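Local coordinates for cryptochrome DASH (Arabidopsis thaliana, PDB 2J4D), which binds FAD and a folate light antenna, repairs cyclobutane pyrimidine dimers in single-stranded DNA with light, and may also serve as a blue-light photoreceptor, at residues 115-120 with 224-229; 262-267 with 311-316. One frame throughout, in Å; residues are numbered along the deposited sequence.

Interaction 1: 115-120 with 224-229; sequences NLLIRS and DDWGDV
The indole of Trp226 and the carboxamide of Asn115 lie stacked with their planes 13° apart, an amide-on-ring pairing that suits two flat groups. Asn115 CG is anti to its backbone N, which lays the amide over one ring face: ND2 stands 3.4 Å from Trp226 CG, while CB makes a CH-pi contact over the six-membered ring. Its OD1 turns back to accept from Leu116 N, fixing the rotation of the amide, and Arg106 of helix 92-111 adds a weak bond. Leu117 N lies in the ring plane at the indole edge, and Leu117 CB touches Trp226 CE3 from the side away from Asn115. Alongside, the main chains join through a nearly straight bond of 2.8 Å from Ile118 N to Trp226 O. Arg119, bent at chi2 (-75°), swings its guanidinium back over Leu117 so that NH2 meets Asp225 O in plane, at 2.8 Å, and NH1 reaches Ile118 O. Gly227 is needed here, since its backbone angles and the nearness of Ile118 O exclude a CB. The edge strand 117-120 of the Rossmann-like photolyase domain, already bonded to strand 67-74, thus spends an outward N-H on a crossing loop, and carbonyl dipoles probably stabilise the positive guanidinium.

Interaction 2: 262-267 with 311-316; sequences YFWKKD and KERVAN
Arg313, near the end of helix 299-312, directs its CB toward the end of helix 252-265, and CG stands anti to the carbonyl carbon (chi1 -63°). From CG to NE the chain is fully extended, the reach needed to span two backbones whose nearest CA atoms, those of Arg313 and Asp267, are 9.0 Å apart. Arg313 CD passes 3.4 Å from Asp267 OD1. Arg313 NE comes next, 3.6 Å from Trp264 CE3, and that same ring carbon sits over the centre of the guanidinium face; the two planes are 75° apart, so the indole stands steeply on the flat cation instead of stacking with it. At the tip Arg313 NH1 donates to Trp264 O at 2.8 Å, in the carbonyl plane and on a lone pair, and forms a salt bridge to Asp267 OD1 at 3.0 Å, weak as a hydrogen bond. NH2 adds a weak bond to Trp264 O. Asp267, where the chain leaves the helix with positive phi (50°), points its CB toward 311-316, and its carboxylate joins the carbonyl of Trp264 in gripping NH1; Tyr309 OH also bonds to OD1. Beyond the cation, Glu312 OE1 approaches Trp264 CZ3 to 3.4 Å, while Trp264 NE1 bonds to Glu305 OE1. An alanine in place of Trp264 would remove the indole, and with it the NE1 bond to Glu305 and the carbon over the guanidinium face, and would probably leave the guanidinium less firmly oriented. Trp264 also meets Tyr309 edge-to-face, so helix 252-265 leans on helix 299-312 through an aromatic pair, with Arg313 closing the join at the surface. On the inner side Phe263 packs on Val306 of helix 299-312 and on Phe288, and its side chain is about 8 Å from the FAD.

How the interactions relate
Both contacts lie near the periphery, share no elements, and have their nearest atoms about 26 Å apart. Interaction 1 is the larger and more buried: a crossing loop is fitted to the edge strand of the alpha/beta domain, and main-chain bonding is combined with apolar and amide-ring contacts. Interaction 2 is a surface join between two helix ends, centred on one arginine that meets a carbonyl, a carboxylate and an indole. In both an arginine donates to main-chain carbonyl oxygen, two in interaction 1 and one in interaction 2. Interaction 1 lies away from the annotated sites, whereas interaction 2 lies at the end of a helix whose Phe263 packs on Phe288, probably an FAD-binding residue.

Interaction 1: 115-120 with 224-229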
ATOM      1  N   ASN A 115      21.996 -10.315  -3.785  1.00 19.71           N
ATOM      2  CA  ASN A 115      21.593  -9.622  -4.997  1.00 21.71           C
ATOM      3  C   ASN A 115      20.153 -10.047  -5.225  1.00 20.04           C
ATOM      4  O   ASN A 115      19.633 -10.888  -4.497  1.00 23.06           O
ATOM      5  CB  ASN A 115      22.439 -10.041  -6.199  1.00 22.44           C
ATOM      6  CG  ASN A 115      22.358  -9.039  -7.346  1.00 26.93           C
ATOM      7  OD1 ASN A 115      21.397  -8.276  -7.462  1.00 26.37           O
ATOM      8  ND2 ASN A 115      23.369  -9.046  -8.206  1.00 30.56           N
ATOM      9  N   LEU A 116      19.512  -9.471  -6.231  1.00 19.78           N
ATOM     10  CA  LEU A 116      18.132  -9.819  -6.536  1.00 20.14           C
ATOM     11  C   LEU A 116      18.031 -10.314  -7.967  1.00 17.61           C
ATOM     12  O   LEU A 116      18.365  -9.597  -8.904  1.00 21.94           O
ATOM     13  CB  LEU A 116      17.223  -8.598  -6.354  1.00 16.73           C
ATOM     14  CG  LEU A 116      15.729  -8.771  -6.660  1.00 18.21           C
ATOM     15  CD1 LEU A 116      15.081  -9.707  -5.637  1.00 18.90           C
ATOM     16  CD2 LEU A 116      15.063  -7.402  -6.616  1.00 20.61           C
ATOM     17  N   LEU A 117      17.590 -11.552  -8.127  1.00 21.31           N
ATOM     18  CA  LEU A 117      17.413 -12.115  -9.450  1.00 19.64           C
ATOM     19  C   LEU A 117      16.055 -11.618  -9.937  1.00 21.85           C
ATOM     20  O   LEU A 117      15.033 -11.836  -9.280  1.00 22.34           O
ATOM     21  CB  LEU A 117      17.417 -13.645  -9.385  1.00 23.27           C
ATOM     22  CG  LEU A 117      17.125 -14.341 -10.720  1.00 29.67           C
ATOM     23  CD1 LEU A 117      18.274 -14.095 -11.680  1.00 33.40           C
ATOM     24  CD2 LEU A 117      16.937 -15.832 -10.497  1.00 31.54           C
ATOM     25  N   ILE A 118      16.037 -10.937 -11.075  1.00 20.94           N
ATOM     26  CA  ILE A 118      14.780 -10.434 -11.602  1.00 22.11           C
ATOM     27  C   ILE A 118      14.427 -11.159 -12.896  1.00 24.76           C
ATOM     28  O   ILE A 118      15.235 -11.215 -13.823  1.00 27.19           O
ATOM     29  CB  ILE A 118      14.858  -8.913 -11.872  1.00 22.20           C
ATOM     30  CG1 ILE A 118      15.161  -8.168 -10.562  1.00 24.80           C
ATOM     31  CG2 ILE A 118      13.541  -8.417 -12.461  1.00 24.51           C
ATOM     32  CD1 ILE A 118      15.198  -6.657 -10.711  1.00 25.77           C
ATOM     33  N   ARG A 119      13.225 -11.724 -12.947  1.00 22.63           N
ATOM     34  CA  ARG A 119      12.756 -12.438 -14.127  1.00 24.24           C
ATOM     35  C   ARG A 119      11.339 -11.994 -14.438  1.00 24.31           C
ATOM     36  O   ARG A 119      10.572 -11.664 -13.529  1.00 24.21           O
ATOM     37  CB  ARG A 119      12.754 -13.947 -13.878  1.00 26.46           C
ATOM     38  CG  ARG A 119      14.133 -14.581 -13.795  1.00 30.99           C
ATOM     39  CD  ARG A 119      14.762 -14.704 -15.172  1.00 32.98           C
ATOM     40  NE  ARG A 119      16.089 -15.310 -15.119  1.00 40.85           N
ATOM     41  CZ  ARG A 119      17.210 -14.650 -14.835  1.00 42.47           C
ATOM     42  NH1 ARG A 119      17.179 -13.347 -14.575  1.00 44.56           N
ATOM     43  NH2 ARG A 119      18.368 -15.294 -14.825  1.00 42.90           N
ATOM     44  N   SER A 120      10.994 -11.969 -15.718  1.00 25.45           N
ATOM     45  CA  SER A 120       9.642 -11.599 -16.126  1.00 25.34           C
ATOM     46  C   SER A 120       8.906 -12.893 -16.436  1.00 25.86           C
ATOM     47  O   SER A 120       9.367 -13.686 -17.248  1.00 24.89           O
ATOM     48  CB  SER A 120       9.667 -10.706 -17.371  1.00 28.43           C
ATOM     49  OG  SER A 120      10.089  -9.394 -17.045  1.00 31.18           O
ATOM     50  N   ASP A 224      24.726 -16.468 -13.565  1.00 38.65           N
ATOM     51  CA  ASP A 224      25.283 -15.845 -14.757  1.00 40.59           C
ATOM     52  C   ASP A 224      24.582 -14.549 -15.155  1.00 39.00           C
ATOM     53  O   ASP A 224      25.227 -13.616 -15.636  1.00 38.48           O
ATOM     54  CB  ASP A 224      25.260 -16.837 -15.927  1.00 45.87           C
ATOM     55  CG  ASP A 224      26.018 -18.124 -15.615  1.00 52.74           C
ATOM     56  OD1 ASP A 224      27.131 -18.044 -15.045  1.00 55.46           O
ATOM     57  OD2 ASP A 224      25.508 -19.216 -15.946  1.00 57.84           O
ATOM     58  N   ASP A 225      23.270 -14.481 -14.959  1.00 36.41           N
ATOM     59  CA  ASP A 225      22.527 -13.274 -15.308  1.00 33.76           C
ATOM     60  C   ASP A 225      21.480 -12.956 -14.252  1.00 33.02           C
ATOM     61  O   ASP A 225      20.467 -13.654 -14.141  1.00 28.31           O
ATOM     62  CB  ASP A 225      21.859 -13.448 -16.675  1.00 38.48           C
ATOM     63  CG  ASP A 225      21.082 -12.219 -17.112  1.00 40.82           C
ATOM     64  OD1 ASP A 225      21.295 -11.123 -16.550  1.00 43.32           O
ATOM     65  OD2 ASP A 225      20.254 -12.350 -18.038  1.00 47.31           O
ATOM     66  N   TRP A 226      21.731 -11.899 -13.481  1.00 30.44           N
ATOM     67  CA  TRP A 226      20.816 -11.491 -12.421  1.00 29.62           C
ATOM     68  C   TRP A 226      19.563 -10.800 -12.933  1.00 29.24           C
ATOM     69  O   TRP A 226      18.613 -10.598 -12.177  1.00 30.70           O
ATOM     70  CB  TRP A 226      21.541 -10.607 -11.399  1.00 28.69           C
ATOM     71  CG  TRP A 226      22.482 -11.405 -10.547  1.00 27.86           C
ATOM     72  CD1 TRP A 226      23.800 -11.673 -10.800  1.00 30.80           C
ATOM     73  CD2 TRP A 226      22.148 -12.133  -9.364  1.00 26.64           C
ATOM     74  NE1 TRP A 226      24.302 -12.528  -9.851  1.00 32.04           N
ATOM     75  CE2 TRP A 226      23.308 -12.827  -8.956  1.00 30.44           C
ATOM     76  CE3 TRP A 226      20.974 -12.273  -8.610  1.00 23.56           C
ATOM     77  CZ2 TRP A 226      23.330 -13.648  -7.824  1.00 29.03           C
ATOM     78  CZ3 TRP A 226      20.996 -13.089  -7.486  1.00 26.69           C
ATOM     79  CH2 TRP A 226      22.166 -13.767  -7.104  1.00 27.00           C
ATOM     80  N   GLY A 227      19.571 -10.443 -14.216  1.00 29.07           N
ATOM     81  CA  GLY A 227      18.421  -9.811 -14.841  1.00 30.54           C
ATOM     82  C   GLY A 227      18.338  -8.300 -14.756  1.00 31.87           C
ATOM     83  O   GLY A 227      18.717  -7.703 -13.750  1.00 34.95           O
ATOM     84  N   ASP A 228      17.841  -7.672 -15.814  1.00 32.40           N
ATOM     85  CA  ASP A 228      17.692  -6.222 -15.815  1.00 36.17           C
ATOM     86  C   ASP A 228      16.359  -5.892 -15.168  1.00 35.11           C
ATOM     87  O   ASP A 228      15.446  -6.718 -15.169  1.00 34.35           O
ATOM     88  CB  ASP A 228      17.655  -5.653 -17.238  1.00 40.46           C
ATOM     89  CG  ASP A 228      18.854  -6.048 -18.066  1.00 44.74           C
ATOM     90  OD1 ASP A 228      19.926  -6.318 -17.483  1.00 46.09           O
ATOM     91  OD2 ASP A 228      18.722  -6.070 -19.309  1.00 50.01           O
ATOM     92  N   VAL A 229      16.243  -4.694 -14.610  1.00 34.37           N
ATOM     93  CA  VAL A 229      14.970  -4.279 -14.038  1.00 33.55           C
ATOM     94  C   VAL A 229      14.160  -4.028 -15.298  1.00 34.39           C
ATOM     95  O   VAL A 229      14.635  -3.370 -16.223  1.00 33.32           O
ATOM     96  CB  VAL A 229      15.103  -2.966 -13.255  1.00 33.44           C
ATOM     97  CG1 VAL A 229      13.733  -2.502 -12.772  1.00 33.79           C
ATOM     98  CG2 VAL A 229      16.046  -3.163 -12.086  1.00 35.27           C
TER
HETATM   99  O   HOH W   1      14.811  -9.322 -15.931  1.00 39.28           O

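Interaction 2: 262-267 with 311-316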
ATOM      1  N   TYR A 262       9.152  12.755   8.525  1.00 21.46           N
ATOM      2  CA  TYR A 262       7.903  13.117   9.179  1.00 22.22           C
ATOM      3  C   TYR A 262       8.008  13.118  10.701  1.00 21.82           C
ATOM      4  O   TYR A 262       7.566  14.058  11.364  1.00 21.59           O
ATOM      5  CB  TYR A 262       6.791  12.159   8.743  1.00 19.18           C
ATOM      6  CG  TYR A 262       5.419  12.601   9.196  1.00 22.33           C
ATOM      7  CD1 TYR A 262       4.809  13.721   8.634  1.00 21.18           C
ATOM      8  CD2 TYR A 262       4.752  11.931  10.223  1.00 21.05           C
ATOM      9  CE1 TYR A 262       3.567  14.172   9.090  1.00 22.67           C
ATOM     10  CE2 TYR A 262       3.511  12.375  10.686  1.00 24.78           C
ATOM     11  CZ  TYR A 262       2.929  13.498  10.114  1.00 22.61           C
ATOM     12  OH  TYR A 262       1.724  13.958  10.588  1.00 25.47           O
ATOM     13  N   PHE A 263       8.596  12.064  11.253  1.00 22.74           N
ATOM     14  CA  PHE A 263       8.746  11.940  12.695  1.00 21.99           C
ATOM     15  C   PHE A 263       9.794  12.857  13.307  1.00 24.55           C
ATOM     16  O   PHE A 263       9.503  13.656  14.200  1.00 24.11           O
ATOM     17  CB  PHE A 263       9.146  10.506  13.082  1.00 20.53           C
ATOM     18  CG  PHE A 263       8.019   9.514  13.055  1.00 18.54           C
ATOM     19  CD1 PHE A 263       6.799   9.827  12.464  1.00 18.36           C
ATOM     20  CD2 PHE A 263       8.195   8.248  13.599  1.00 19.42           C
ATOM     21  CE1 PHE A 263       5.765   8.888  12.413  1.00 22.15           C
ATOM     22  CE2 PHE A 263       7.168   7.297  13.555  1.00 20.05           C
ATOM     23  CZ  PHE A 263       5.953   7.619  12.961  1.00 19.51           C
ATOM     24  N   TRP A 264      11.019  12.727  12.813  1.00 23.56           N
ATOM     25  CA  TRP A 264      12.143  13.437  13.387  1.00 24.46           C
ATOM     26  C   TRP A 264      12.568  14.783  12.826  1.00 26.24           C
ATOM     27  O   TRP A 264      12.569  15.776  13.551  1.00 25.26           O
ATOM     28  CB  TRP A 264      13.334  12.479  13.422  1.00 24.48           C
ATOM     29  CG  TRP A 264      12.996  11.164  14.098  1.00 24.50           C
ATOM     30  CD1 TRP A 264      12.634   9.985  13.490  1.00 24.09           C
ATOM     31  CD2 TRP A 264      12.936  10.919  15.510  1.00 21.55           C
ATOM     32  NE1 TRP A 264      12.351   9.028  14.441  1.00 22.10           N
ATOM     33  CE2 TRP A 264      12.528   9.574  15.688  1.00 21.14           C
ATOM     34  CE3 TRP A 264      13.185  11.709  16.645  1.00 25.05           C
ATOM     35  CZ2 TRP A 264      12.366   8.999  16.958  1.00 19.29           C
ATOM     36  CZ3 TRP A 264      13.024  11.135  17.914  1.00 23.36           C
ATOM     37  CH2 TRP A 264      12.619   9.794  18.055  1.00 23.18           C
ATOM     38  N   LYS A 265      12.942  14.824  11.554  1.00 25.43           N
ATOM     39  CA  LYS A 265      13.387  16.079  10.962  1.00 27.31           C
ATOM     40  C   LYS A 265      12.338  17.182  11.076  1.00 27.53           C
ATOM     41  O   LYS A 265      12.640  18.291  11.528  1.00 25.46           O
ATOM     42  CB  LYS A 265      13.767  15.874   9.495  1.00 29.11           C
ATOM     43  CG  LYS A 265      14.338  17.130   8.852  1.00 29.98           C
ATOM     44  CD  LYS A 265      14.753  16.892   7.414  1.00 34.11           C
ATOM     45  CE  LYS A 265      15.145  18.209   6.744  1.00 38.42           C
ATOM     46  NZ  LYS A 265      15.504  18.014   5.316  1.00 38.56           N
ATOM     47  N   LYS A 266      11.111  16.881  10.673  1.00 24.26           N
ATOM     48  CA  LYS A 266      10.039  17.862  10.734  1.00 26.87           C
ATOM     49  C   LYS A 266       9.268  17.847  12.046  1.00 25.90           C
ATOM     50  O   LYS A 266       8.498  18.769  12.316  1.00 22.57           O
ATOM     51  CB  LYS A 266       9.078  17.675   9.558  1.00 27.33           C
ATOM     52  CG  LYS A 266       9.707  18.029   8.223  1.00 30.66           C
ATOM     53  CD  LYS A 266       8.738  17.814   7.078  1.00 36.80           C
ATOM     54  CE  LYS A 266       9.229  18.522   5.836  1.00 40.44           C
ATOM     55  NZ  LYS A 266       9.330  19.984   6.110  1.00 43.47           N
ATOM     56  N   ASP A 267       9.467  16.803  12.849  1.00 24.90           N
ATOM     57  CA  ASP A 267       8.807  16.701  14.155  1.00 25.82           C
ATOM     58  C   ASP A 267       7.295  16.936  14.038  1.00 26.64           C
ATOM     59  O   ASP A 267       6.690  17.634  14.852  1.00 27.16           O
ATOM     60  CB  ASP A 267       9.455  17.726  15.103  1.00 30.15           C
ATOM     61  CG  ASP A 267       9.184  17.442  16.575  1.00 33.16           C
ATOM     62  OD1 ASP A 267       9.001  16.264  16.950  1.00 31.34           O
ATOM     63  OD2 ASP A 267       9.182  18.411  17.364  1.00 32.86           O
ATOM     64  N   LYS A 311       9.452   8.487  23.866  1.00 20.57           N
ATOM     65  CA  LYS A 311      10.429   8.534  24.950  1.00 24.03           C
ATOM     66  C   LYS A 311      11.325   9.770  24.890  1.00 23.89           C
ATOM     67  O   LYS A 311      11.566  10.429  25.902  1.00 23.33           O
ATOM     68  CB  LYS A 311      11.313   7.284  24.918  1.00 22.42           C
ATOM     69  CG  LYS A 311      12.415   7.257  25.981  1.00 25.43           C
ATOM     70  CD  LYS A 311      13.288   6.008  25.835  1.00 22.92           C
ATOM     71  CE  LYS A 311      14.307   5.879  26.965  1.00 24.24           C
ATOM     72  NZ  LYS A 311      15.304   6.994  26.980  1.00 24.35           N
ATOM     73  N   GLU A 312      11.809  10.086  23.697  1.00 22.85           N
ATOM     74  CA  GLU A 312      12.709  11.212  23.529  1.00 23.77           C
ATOM     75  C   GLU A 312      12.063  12.582  23.367  1.00 24.98           C
ATOM     76  O   GLU A 312      12.630  13.591  23.796  1.00 23.44           O
ATOM     77  CB  GLU A 312      13.628  10.948  22.342  1.00 23.93           C
ATOM     78  CG  GLU A 312      14.568   9.757  22.531  1.00 20.72           C
ATOM     79  CD  GLU A 312      15.389   9.467  21.280  1.00 25.12           C
ATOM     80  OE1 GLU A 312      15.314  10.272  20.329  1.00 27.44           O
ATOM     81  OE2 GLU A 312      16.108   8.442  21.244  1.00 22.26           O
ATOM     82  N   ARG A 313      10.889  12.636  22.751  1.00 25.04           N
ATOM     83  CA  ARG A 313      10.258  13.929  22.544  1.00 28.22           C
ATOM     84  C   ARG A 313       8.930  14.098  23.252  1.00 29.81           C
ATOM     85  O   ARG A 313       8.866  14.745  24.298  1.00 29.70           O
ATOM     86  CB  ARG A 313      10.123  14.210  21.044  1.00 22.80           C
ATOM     87  CG  ARG A 313      11.483  14.295  20.344  1.00 27.44           C
ATOM     88  CD  ARG A 313      11.363  14.686  18.883  1.00 25.87           C
ATOM     89  NE  ARG A 313      12.671  14.876  18.259  1.00 28.17           N
ATOM     90  CZ  ARG A 313      12.849  15.273  17.000  1.00 27.12           C
ATOM     91  NH1 ARG A 313      11.803  15.530  16.224  1.00 22.75           N
ATOM     92  NH2 ARG A 313      14.074  15.407  16.512  1.00 28.63           N
ATOM     93  N   VAL A 314       7.870  13.525  22.700  1.00 29.68           N
ATOM     94  CA  VAL A 314       6.572  13.657  23.335  1.00 31.21           C
ATOM     95  C   VAL A 314       5.630  12.496  23.068  1.00 29.81           C
ATOM     96  O   VAL A 314       5.661  11.873  22.007  1.00 27.27           O
ATOM     97  CB  VAL A 314       5.882  14.981  22.907  1.00 33.70           C
ATOM     98  CG1 VAL A 314       5.997  15.175  21.415  1.00 35.65           C
ATOM     99  CG2 VAL A 314       4.418  14.968  23.312  1.00 38.23           C
ATOM    100  N   ALA A 315       4.806  12.201  24.062  1.00 27.25           N
ATOM    101  CA  ALA A 315       3.814  11.152  23.950  1.00 26.15           C
ATOM    102  C   ALA A 315       2.471  11.842  24.158  1.00 28.92           C
ATOM    103  O   ALA A 315       2.241  12.462  25.200  1.00 29.37           O
ATOM    104  CB  ALA A 315       4.039  10.102  25.017  1.00 24.92           C
ATOM    105  N   ASN A 316       1.593  11.769  23.164  1.00 25.01           N
ATOM    106  CA  ASN A 316       0.282  12.392  23.288  1.00 25.01           C
ATOM    107  C   ASN A 316      -0.737  11.685  22.412  1.00 25.70           C
ATOM    108  O   ASN A 316      -0.513  10.553  21.983  1.00 22.89           O
ATOM    109  CB  ASN A 316       0.343  13.885  22.928  1.00 23.64           C
ATOM    110  CG  ASN A 316       0.749  14.135  21.479  1.00 28.45           C
ATOM    111  OD1 ASN A 316       0.654  13.252  20.626  1.00 27.88           O
ATOM    112  ND2 ASN A 316       1.188  15.357  21.194  1.00 25.97           N
TER